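Local coordinates for protein methyltransferase (Bacteroides thetaiotaomicron, PDB 3FQ6) that is probably a domain of an S-adenosylmethionine-dependent methyltransferase of the tetrapyrrole methylase family, its own substrate not being established, at residues 4-9 and 45-50; 25-28 and 34-37; 76-79 and 83-86. All blocks are in the same frame, centred on the assembly; numbering follows the deposited sequence.

The three contacts are spread over one mixed beta sheet and the helices and loops flanking it. Interaction 1 packs the start of helix 6-12 on strand 45-50, with its centre about 8 Å from the centre of the chain. Interaction 2 is nested inside the loop that interaction 1 closes; their centres are about 16 Å apart, yet they touch, Phe-48 CD1 lying 3.7 Å from Leu-26 CD1. Interaction 3 ties the hairpin 71-77/83-87 at the margin of the sheet formed by strand 83-87, its centre about 12 Å from that of interaction 1, which it meets where Ala-5 packs on Glu-77. Interactions 2 and 3 stay about 11 Å apart at their nearest atoms. The sulfate belongs to interaction 2.

Interaction 1. Residues 4-9 and 45-50; sequences TAFVPA and TMVFYE
Phe-6, in the first turn of helix 6-12, lies over Val-47 and Tyr-49, two residues whose alternate spacing puts them on one face of strand 45-50. The apolar part of the contact centres on Phe-6 CB, which sits 3.8 Å from Val-47 CG1 and 4.1 Å from Tyr-49 CE1. Val-47 places CG1 anti to its backbone N (chi1 170°), and from there this methyl also comes within 4.1 Å of Phe-6 CD1; the two side chains run at about right angles. Phe-6 CG takes the position between backbone N and carbonyl carbon (chi1 74°), which brings the CD2 side of the ring towards Tyr-49.

The polar part is a single hydroxyl. Tyr-49 OH approaches Phe-6 CD2 to 3.3 Å from an oblique direction, and at 3.8 Å from Thr-4 N it forms no hydrogen bond there. The two aromatic side chains share a third neighbour: Phe-22 of strand 20-24 meets the Phe-6 ring at about 45° and the Tyr-49 ring edge-to-face.

On the reverse of the strand, Phe-48 turns to Phe-62 of helix 55-66, consistent with a sheet layered between helices. Since no hydrogen bond or salt bridge crosses between 4-9 and 45-50, the helix start is held here by shape and apolar contact, with the tyrosine oxygen set between the Phe-6 ring and the backbone of Thr-4.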
# COMPACT_ATOMS: atom_id res chain seq x y z
N THR A 4 -12.05 -5.05 -5.85
CA THR A 4 -12.75 -3.82 -5.45
C THR A 4 -13.06 -3.86 -3.95
O THR A 4 -14.21 -3.87 -3.51
CB THR A 4 -14.02 -3.52 -6.30
OG1 THR A 4 -13.80 -3.91 -7.67
CG2 THR A 4 -14.37 -2.01 -6.23
N ALA A 5 -11.96 -3.91 -3.20
CA ALA A 5 -11.97 -3.97 -1.75
C ALA A 5 -11.48 -2.63 -1.32
O ALA A 5 -11.40 -2.33 -0.10
CB ALA A 5 -11.01 -5.08 -1.24
N PHE A 6 -11.16 -1.81 -2.34
CA PHE A 6 -10.32 -0.64 -2.08
C PHE A 6 -11.04 0.48 -1.39
O PHE A 6 -10.52 1.05 -0.45
CB PHE A 6 -9.50 -0.18 -3.30
CG PHE A 6 -10.28 0.51 -4.34
CD1 PHE A 6 -10.41 1.89 -4.34
CD2 PHE A 6 -10.85 -0.22 -5.38
CE1 PHE A 6 -11.13 2.54 -5.34
CE2 PHE A 6 -11.59 0.41 -6.38
CZ PHE A 6 -11.73 1.79 -6.37
N VAL A 7 -12.25 0.76 -1.84
CA VAL A 7 -13.10 1.74 -1.19
C VAL A 7 -13.23 1.41 0.31
O VAL A 7 -12.93 2.28 1.14
CB VAL A 7 -14.50 1.90 -1.89
CG1 VAL A 7 -15.35 2.91 -1.13
CG2 VAL A 7 -14.35 2.32 -3.36
N PRO A 8 -13.66 0.16 0.67
CA PRO A 8 -13.66 -0.16 2.12
C PRO A 8 -12.30 0.14 2.79
O PRO A 8 -12.26 0.74 3.86
CB PRO A 8 -13.99 -1.65 2.16
CG PRO A 8 -14.88 -1.86 0.91
CD PRO A 8 -14.36 -0.89 -0.13
N ALA A 9 -11.20 -0.24 2.13
CA ALA A 9 -9.85 0.05 2.65
C ALA A 9 -9.52 1.55 2.72
O ALA A 9 -8.85 2.01 3.64
CB ALA A 9 -8.77 -0.70 1.86
N THR A 45 -3.46 10.96 -1.06
CA THR A 45 -3.49 9.58 -0.68
C THR A 45 -3.47 8.71 -1.95
O THR A 45 -4.05 9.06 -2.97
CB THR A 45 -4.73 9.35 0.20
OG1 THR A 45 -4.59 10.09 1.42
CG2 THR A 45 -4.91 7.89 0.56
N MSE A 46 -2.75 7.58 -1.88
CA MSE A 46 -2.57 6.64 -3.02
C MSE A 46 -3.03 5.23 -2.68
O MSE A 46 -2.91 4.79 -1.54
CB MSE A 46 -1.11 6.59 -3.46
CG MSE A 46 -0.62 7.83 -4.18
SE MSE A 46 1.25 8.12 -3.72
CE MSE A 46 1.09 8.59 -1.82
N VAL A 47 -3.53 4.53 -3.68
CA VAL A 47 -4.15 3.22 -3.47
C VAL A 47 -3.59 2.22 -4.45
O VAL A 47 -3.70 2.43 -5.69
CB VAL A 47 -5.72 3.27 -3.66
CG1 VAL A 47 -6.32 1.81 -3.68
CG2 VAL A 47 -6.44 4.19 -2.55
N PHE A 48 -3.01 1.12 -3.91
CA PHE A 48 -2.38 0.07 -4.74
C PHE A 48 -2.97 -1.29 -4.48
O PHE A 48 -3.44 -1.57 -3.37
CB PHE A 48 -0.86 -0.07 -4.53
CG PHE A 48 -0.10 1.25 -4.48
CD1 PHE A 48 0.60 1.71 -5.60
CD2 PHE A 48 -0.08 2.04 -3.30
CE1 PHE A 48 1.30 2.94 -5.56
CE2 PHE A 48 0.59 3.23 -3.26
CZ PHE A 48 1.30 3.69 -4.40
N TYR A 49 -2.90 -2.12 -5.52
CA TYR A 49 -3.06 -3.55 -5.36
C TYR A 49 -1.65 -4.15 -5.39
O TYR A 49 -0.80 -3.71 -6.17
CB TYR A 49 -3.87 -4.13 -6.52
CG TYR A 49 -5.34 -3.70 -6.61
CD1 TYR A 49 -6.06 -3.29 -5.49
CD2 TYR A 49 -6.00 -3.75 -7.82
CE1 TYR A 49 -7.41 -2.92 -5.59
CE2 TYR A 49 -7.33 -3.39 -7.94
CZ TYR A 49 -8.03 -2.98 -6.85
OH TYR A 49 -9.36 -2.62 -7.01
N GLU A 50 -1.41 -5.17 -4.57
CA GLU A 50 -0.18 -5.92 -4.69
C GLU A 50 -0.39 -7.43 -4.48
O GLU A 50 -1.24 -7.86 -3.69
CB GLU A 50 0.85 -5.38 -3.69
CG GLU A 50 2.23 -6.01 -3.77
CD GLU A 50 2.79 -6.03 -5.20
OE1 GLU A 50 3.56 -5.10 -5.49
OE2 GLU A 50 2.45 -6.93 -6.01

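Interaction 2. Residues 25-28 and 34-37; sequences FLPQ and TRLK. With SO4 (sulfate ion), chain C.
Leu-26 and Arg-35 meet inside a beta-alpha-beta crossover: strand 20-24 runs through the loop containing 25-28 into helix 32-39 and then into strand 45-50, parallel to the first. The tight part is one methyl against one methylene, Leu-26 CD2 lying 3.6 Å from Arg-35 CB. Leu-26 is buried, and its side chain also packs on Leu-39 of the same helix and on Phe-62 of helix 55-66, so the loop is pinned from two helices.

Towards solvent the fit slackens. Pro-27 CD stands 4.1 Å from Arg-35 CG, with the pyrrolidine ring and the arginine chain at about a right angle. Neither hydrogen bond nor salt bridge joins the two segments. Arg-35 instead bends at chi2 (-70°) and again at chi3 (-40°), which carries its guanidinium away from Pro-27 to a salt bridge between NH2 and Glu-23.

A sulfate, probably from the crystallisation liquor, is also bound by Gly-31 N; the N-terminal end of helix 32-39, with its backbone N-H groups, would probably favour an anion. One oxygen takes two bonds from Thr-34: the backbone N reaches sulfate O4 at 2.8 Å, and Thr-34 OG1 reaches the same O4 at 2.6 Å.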
# COMPACT_ATOMS: atom_id res chain seq x y z
N PHE A 25 -1.90 -2.19 -9.62
CA PHE A 25 -0.58 -2.83 -9.60
C PHE A 25 0.48 -1.95 -10.25
O PHE A 25 0.32 -1.48 -11.39
CB PHE A 25 -0.61 -4.19 -10.32
CG PHE A 25 -1.43 -5.25 -9.62
CD1 PHE A 25 -0.88 -6.01 -8.58
CD2 PHE A 25 -2.74 -5.51 -10.02
CE1 PHE A 25 -1.62 -6.99 -7.94
CE2 PHE A 25 -3.50 -6.50 -9.41
CZ PHE A 25 -2.93 -7.25 -8.36
N LEU A 26 1.56 -1.71 -9.54
CA LEU A 26 2.74 -1.18 -10.17
C LEU A 26 3.27 -2.21 -11.19
O LEU A 26 3.15 -3.43 -11.00
CB LEU A 26 3.76 -0.82 -9.12
CG LEU A 26 3.36 0.48 -8.41
CD1 LEU A 26 3.84 0.50 -6.96
CD2 LEU A 26 3.89 1.72 -9.19
N PRO A 27 3.83 -1.73 -12.30
CA PRO A 27 4.42 -2.73 -13.19
C PRO A 27 5.62 -3.41 -12.50
O PRO A 27 6.21 -2.85 -11.58
CB PRO A 27 4.90 -1.90 -14.39
CG PRO A 27 4.38 -0.49 -14.17
CD PRO A 27 4.10 -0.35 -12.71
N GLN A 28 5.96 -4.61 -12.97
CA GLN A 28 7.09 -5.40 -12.43
C GLN A 28 8.47 -4.81 -12.77
O GLN A 28 9.33 -4.62 -11.90
CB GLN A 28 7.01 -6.84 -12.98
CG GLN A 28 5.65 -7.56 -12.80
CD GLN A 28 5.45 -8.12 -11.38
OE1 GLN A 28 5.30 -9.35 -11.20
NE2 GLN A 28 5.47 -7.22 -10.36
N THR A 34 9.88 4.94 -12.88
CA THR A 34 9.19 6.09 -13.40
C THR A 34 7.93 6.40 -12.58
O THR A 34 7.70 7.56 -12.20
CB THR A 34 8.81 5.85 -14.85
OG1 THR A 34 10.00 5.90 -15.64
CG2 THR A 34 7.83 6.88 -15.37
N ARG A 35 7.12 5.37 -12.32
CA ARG A 35 5.90 5.54 -11.54
C ARG A 35 6.30 5.94 -10.11
O ARG A 35 5.76 6.91 -9.54
CB ARG A 35 5.01 4.27 -11.53
CG ARG A 35 4.46 3.78 -12.89
CD ARG A 35 3.41 4.65 -13.53
NE ARG A 35 2.48 5.15 -12.53
CZ ARG A 35 2.24 6.45 -12.30
NH1 ARG A 35 2.83 7.39 -13.03
NH2 ARG A 35 1.39 6.81 -11.33
N LEU A 36 7.28 5.23 -9.56
CA LEU A 36 7.71 5.53 -8.21
C LEU A 36 8.23 6.95 -8.08
O LEU A 36 7.93 7.60 -7.08
CB LEU A 36 8.77 4.55 -7.72
CG LEU A 36 8.31 3.11 -7.50
CD1 LEU A 36 9.51 2.24 -7.63
CD2 LEU A 36 7.67 2.94 -6.15
N LYS A 37 8.98 7.44 -9.07
CA LYS A 37 9.52 8.79 -8.98
C LYS A 37 8.41 9.84 -8.98
O LYS A 37 8.41 10.77 -8.17
CB LYS A 37 10.57 9.07 -10.07
CG LYS A 37 11.88 8.33 -9.84
CD LYS A 37 13.09 9.10 -10.39
CE LYS A 37 14.38 8.35 -10.05
NZ LYS A 37 15.69 9.05 -10.34
S SO4 C . 11.94 2.69 -15.58
O1 SO4 C . 12.99 3.65 -15.87
O2 SO4 C . 11.57 1.97 -16.80
O3 SO4 C . 12.35 1.75 -14.52
O4 SO4 C . 10.78 3.46 -15.14

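Interaction 3. Residues 76-79 and 83-86; sequences REIS and EETV
The guanidinium of Arg-76 has Ile-78 CG1 over one face, 3.3 Å above the plane and offset toward the rim, while Glu-84 OE2 lies near its edge, somewhat tilted out of the plane. Guanidinium and carboxylate are nearly perpendicular, their planes 86° apart. Arg-76 NH2 comes to Glu-84 OE2 from above the carboxylate plane, 62° out of it, in a salt bridge of 2.6 Å whose hydrogen bond is clearly bent, at 133°. Glu-84 CG sits between its backbone N and carbonyl carbon with the chain extended beyond, which runs the carboxylate alongside the Arg-76 chain. Arg-76 CB is 3.9 Å from Glu-84 CG, and Ile-78 CD1 packs 4.0 Å from the same CG.

Beneath these side chains lies an antiparallel beta hairpin, strands 71-77 and 83-87, at one margin of the sheet. Arg-76 and Glu-84 form a hydrogen-bonded pair: Arg-76 N donates to Glu-84 O and Glu-84 N to Arg-76 O, each at 3.0 Å. Were Arg-76 replaced by an alanine, the Glu-84 carboxylate would probably lose its opposite charge, and the carbonyl of Arg-103 the NE donor.

Glu-77 and Glu-83, a non-hydrogen-bonded pair, project from the other face. The like-charged Glu-77 OE1 and Glu-83 OE2 come within 3.7 Å, a proximity that may raise the pKa of one of them somewhat.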
# COMPACT_ATOMS: atom_id res chain seq x y z
N ARG A 76 -5.87 -7.29 3.69
CA ARG A 76 -5.69 -8.62 3.12
C ARG A 76 -6.99 -9.39 3.28
O ARG A 76 -7.40 -9.63 4.42
CB ARG A 76 -4.63 -9.42 3.88
CG ARG A 76 -3.20 -9.02 3.70
CD ARG A 76 -2.30 -9.90 4.60
NE ARG A 76 -2.57 -11.33 4.48
CZ ARG A 76 -2.46 -12.24 5.46
NH1 ARG A 76 -2.73 -13.52 5.22
NH2 ARG A 76 -2.11 -11.88 6.69
N GLU A 77 -7.63 -9.73 2.14
CA GLU A 77 -8.69 -10.77 2.06
C GLU A 77 -7.96 -12.07 2.23
O GLU A 77 -7.27 -12.48 1.31
CB GLU A 77 -9.29 -10.86 0.66
CG GLU A 77 -9.83 -9.60 0.08
CD GLU A 77 -11.31 -9.56 0.15
OE1 GLU A 77 -11.84 -8.48 0.51
OE2 GLU A 77 -11.95 -10.61 -0.14
N ILE A 78 -8.10 -12.73 3.37
CA ILE A 78 -7.39 -13.99 3.58
C ILE A 78 -8.23 -15.14 3.06
O ILE A 78 -7.72 -16.21 2.78
CB ILE A 78 -7.01 -14.19 5.05
CG1 ILE A 78 -6.03 -13.08 5.47
CG2 ILE A 78 -6.40 -15.58 5.25
CD1 ILE A 78 -5.77 -12.98 6.95
N SER A 79 -9.52 -14.89 2.93
CA SER A 79 -10.46 -15.84 2.38
C SER A 79 -11.73 -15.04 2.24
O SER A 79 -11.77 -13.86 2.55
CB SER A 79 -10.67 -17.01 3.35
OG SER A 79 -11.77 -16.76 4.20
N GLU A 83 -10.76 -11.49 6.84
CA GLU A 83 -9.92 -10.37 6.40
C GLU A 83 -9.28 -9.54 7.54
O GLU A 83 -9.77 -9.52 8.67
CB GLU A 83 -10.70 -9.47 5.44
CG GLU A 83 -11.85 -8.73 6.12
CD GLU A 83 -12.96 -8.35 5.16
OE1 GLU A 83 -14.14 -8.57 5.51
OE2 GLU A 83 -12.66 -7.83 4.06
N GLU A 84 -8.19 -8.85 7.23
CA GLU A 84 -7.45 -8.09 8.23
C GLU A 84 -6.93 -6.75 7.69
O GLU A 84 -6.71 -6.58 6.49
CB GLU A 84 -6.29 -8.91 8.78
CG GLU A 84 -5.17 -9.13 7.76
CD GLU A 84 -3.92 -9.74 8.37
OE1 GLU A 84 -4.05 -10.35 9.46
OE2 GLU A 84 -2.83 -9.63 7.76
N THR A 85 -6.72 -5.81 8.62
CA THR A 85 -6.16 -4.49 8.34
C THR A 85 -4.92 -4.34 9.19
O THR A 85 -4.91 -4.69 10.37
CB THR A 85 -7.16 -3.40 8.71
OG1 THR A 85 -8.47 -3.83 8.33
CG2 THR A 85 -6.84 -2.12 8.03
N VAL A 86 -3.85 -3.85 8.57
CA VAL A 86 -2.62 -3.55 9.29
C VAL A 86 -2.26 -2.10 9.02
O VAL A 86 -2.28 -1.65 7.88
CB VAL A 86 -1.48 -4.52 8.92
CG1 VAL A 86 -0.20 -4.21 9.72
CG2 VAL A 86 -1.96 -6.01 9.12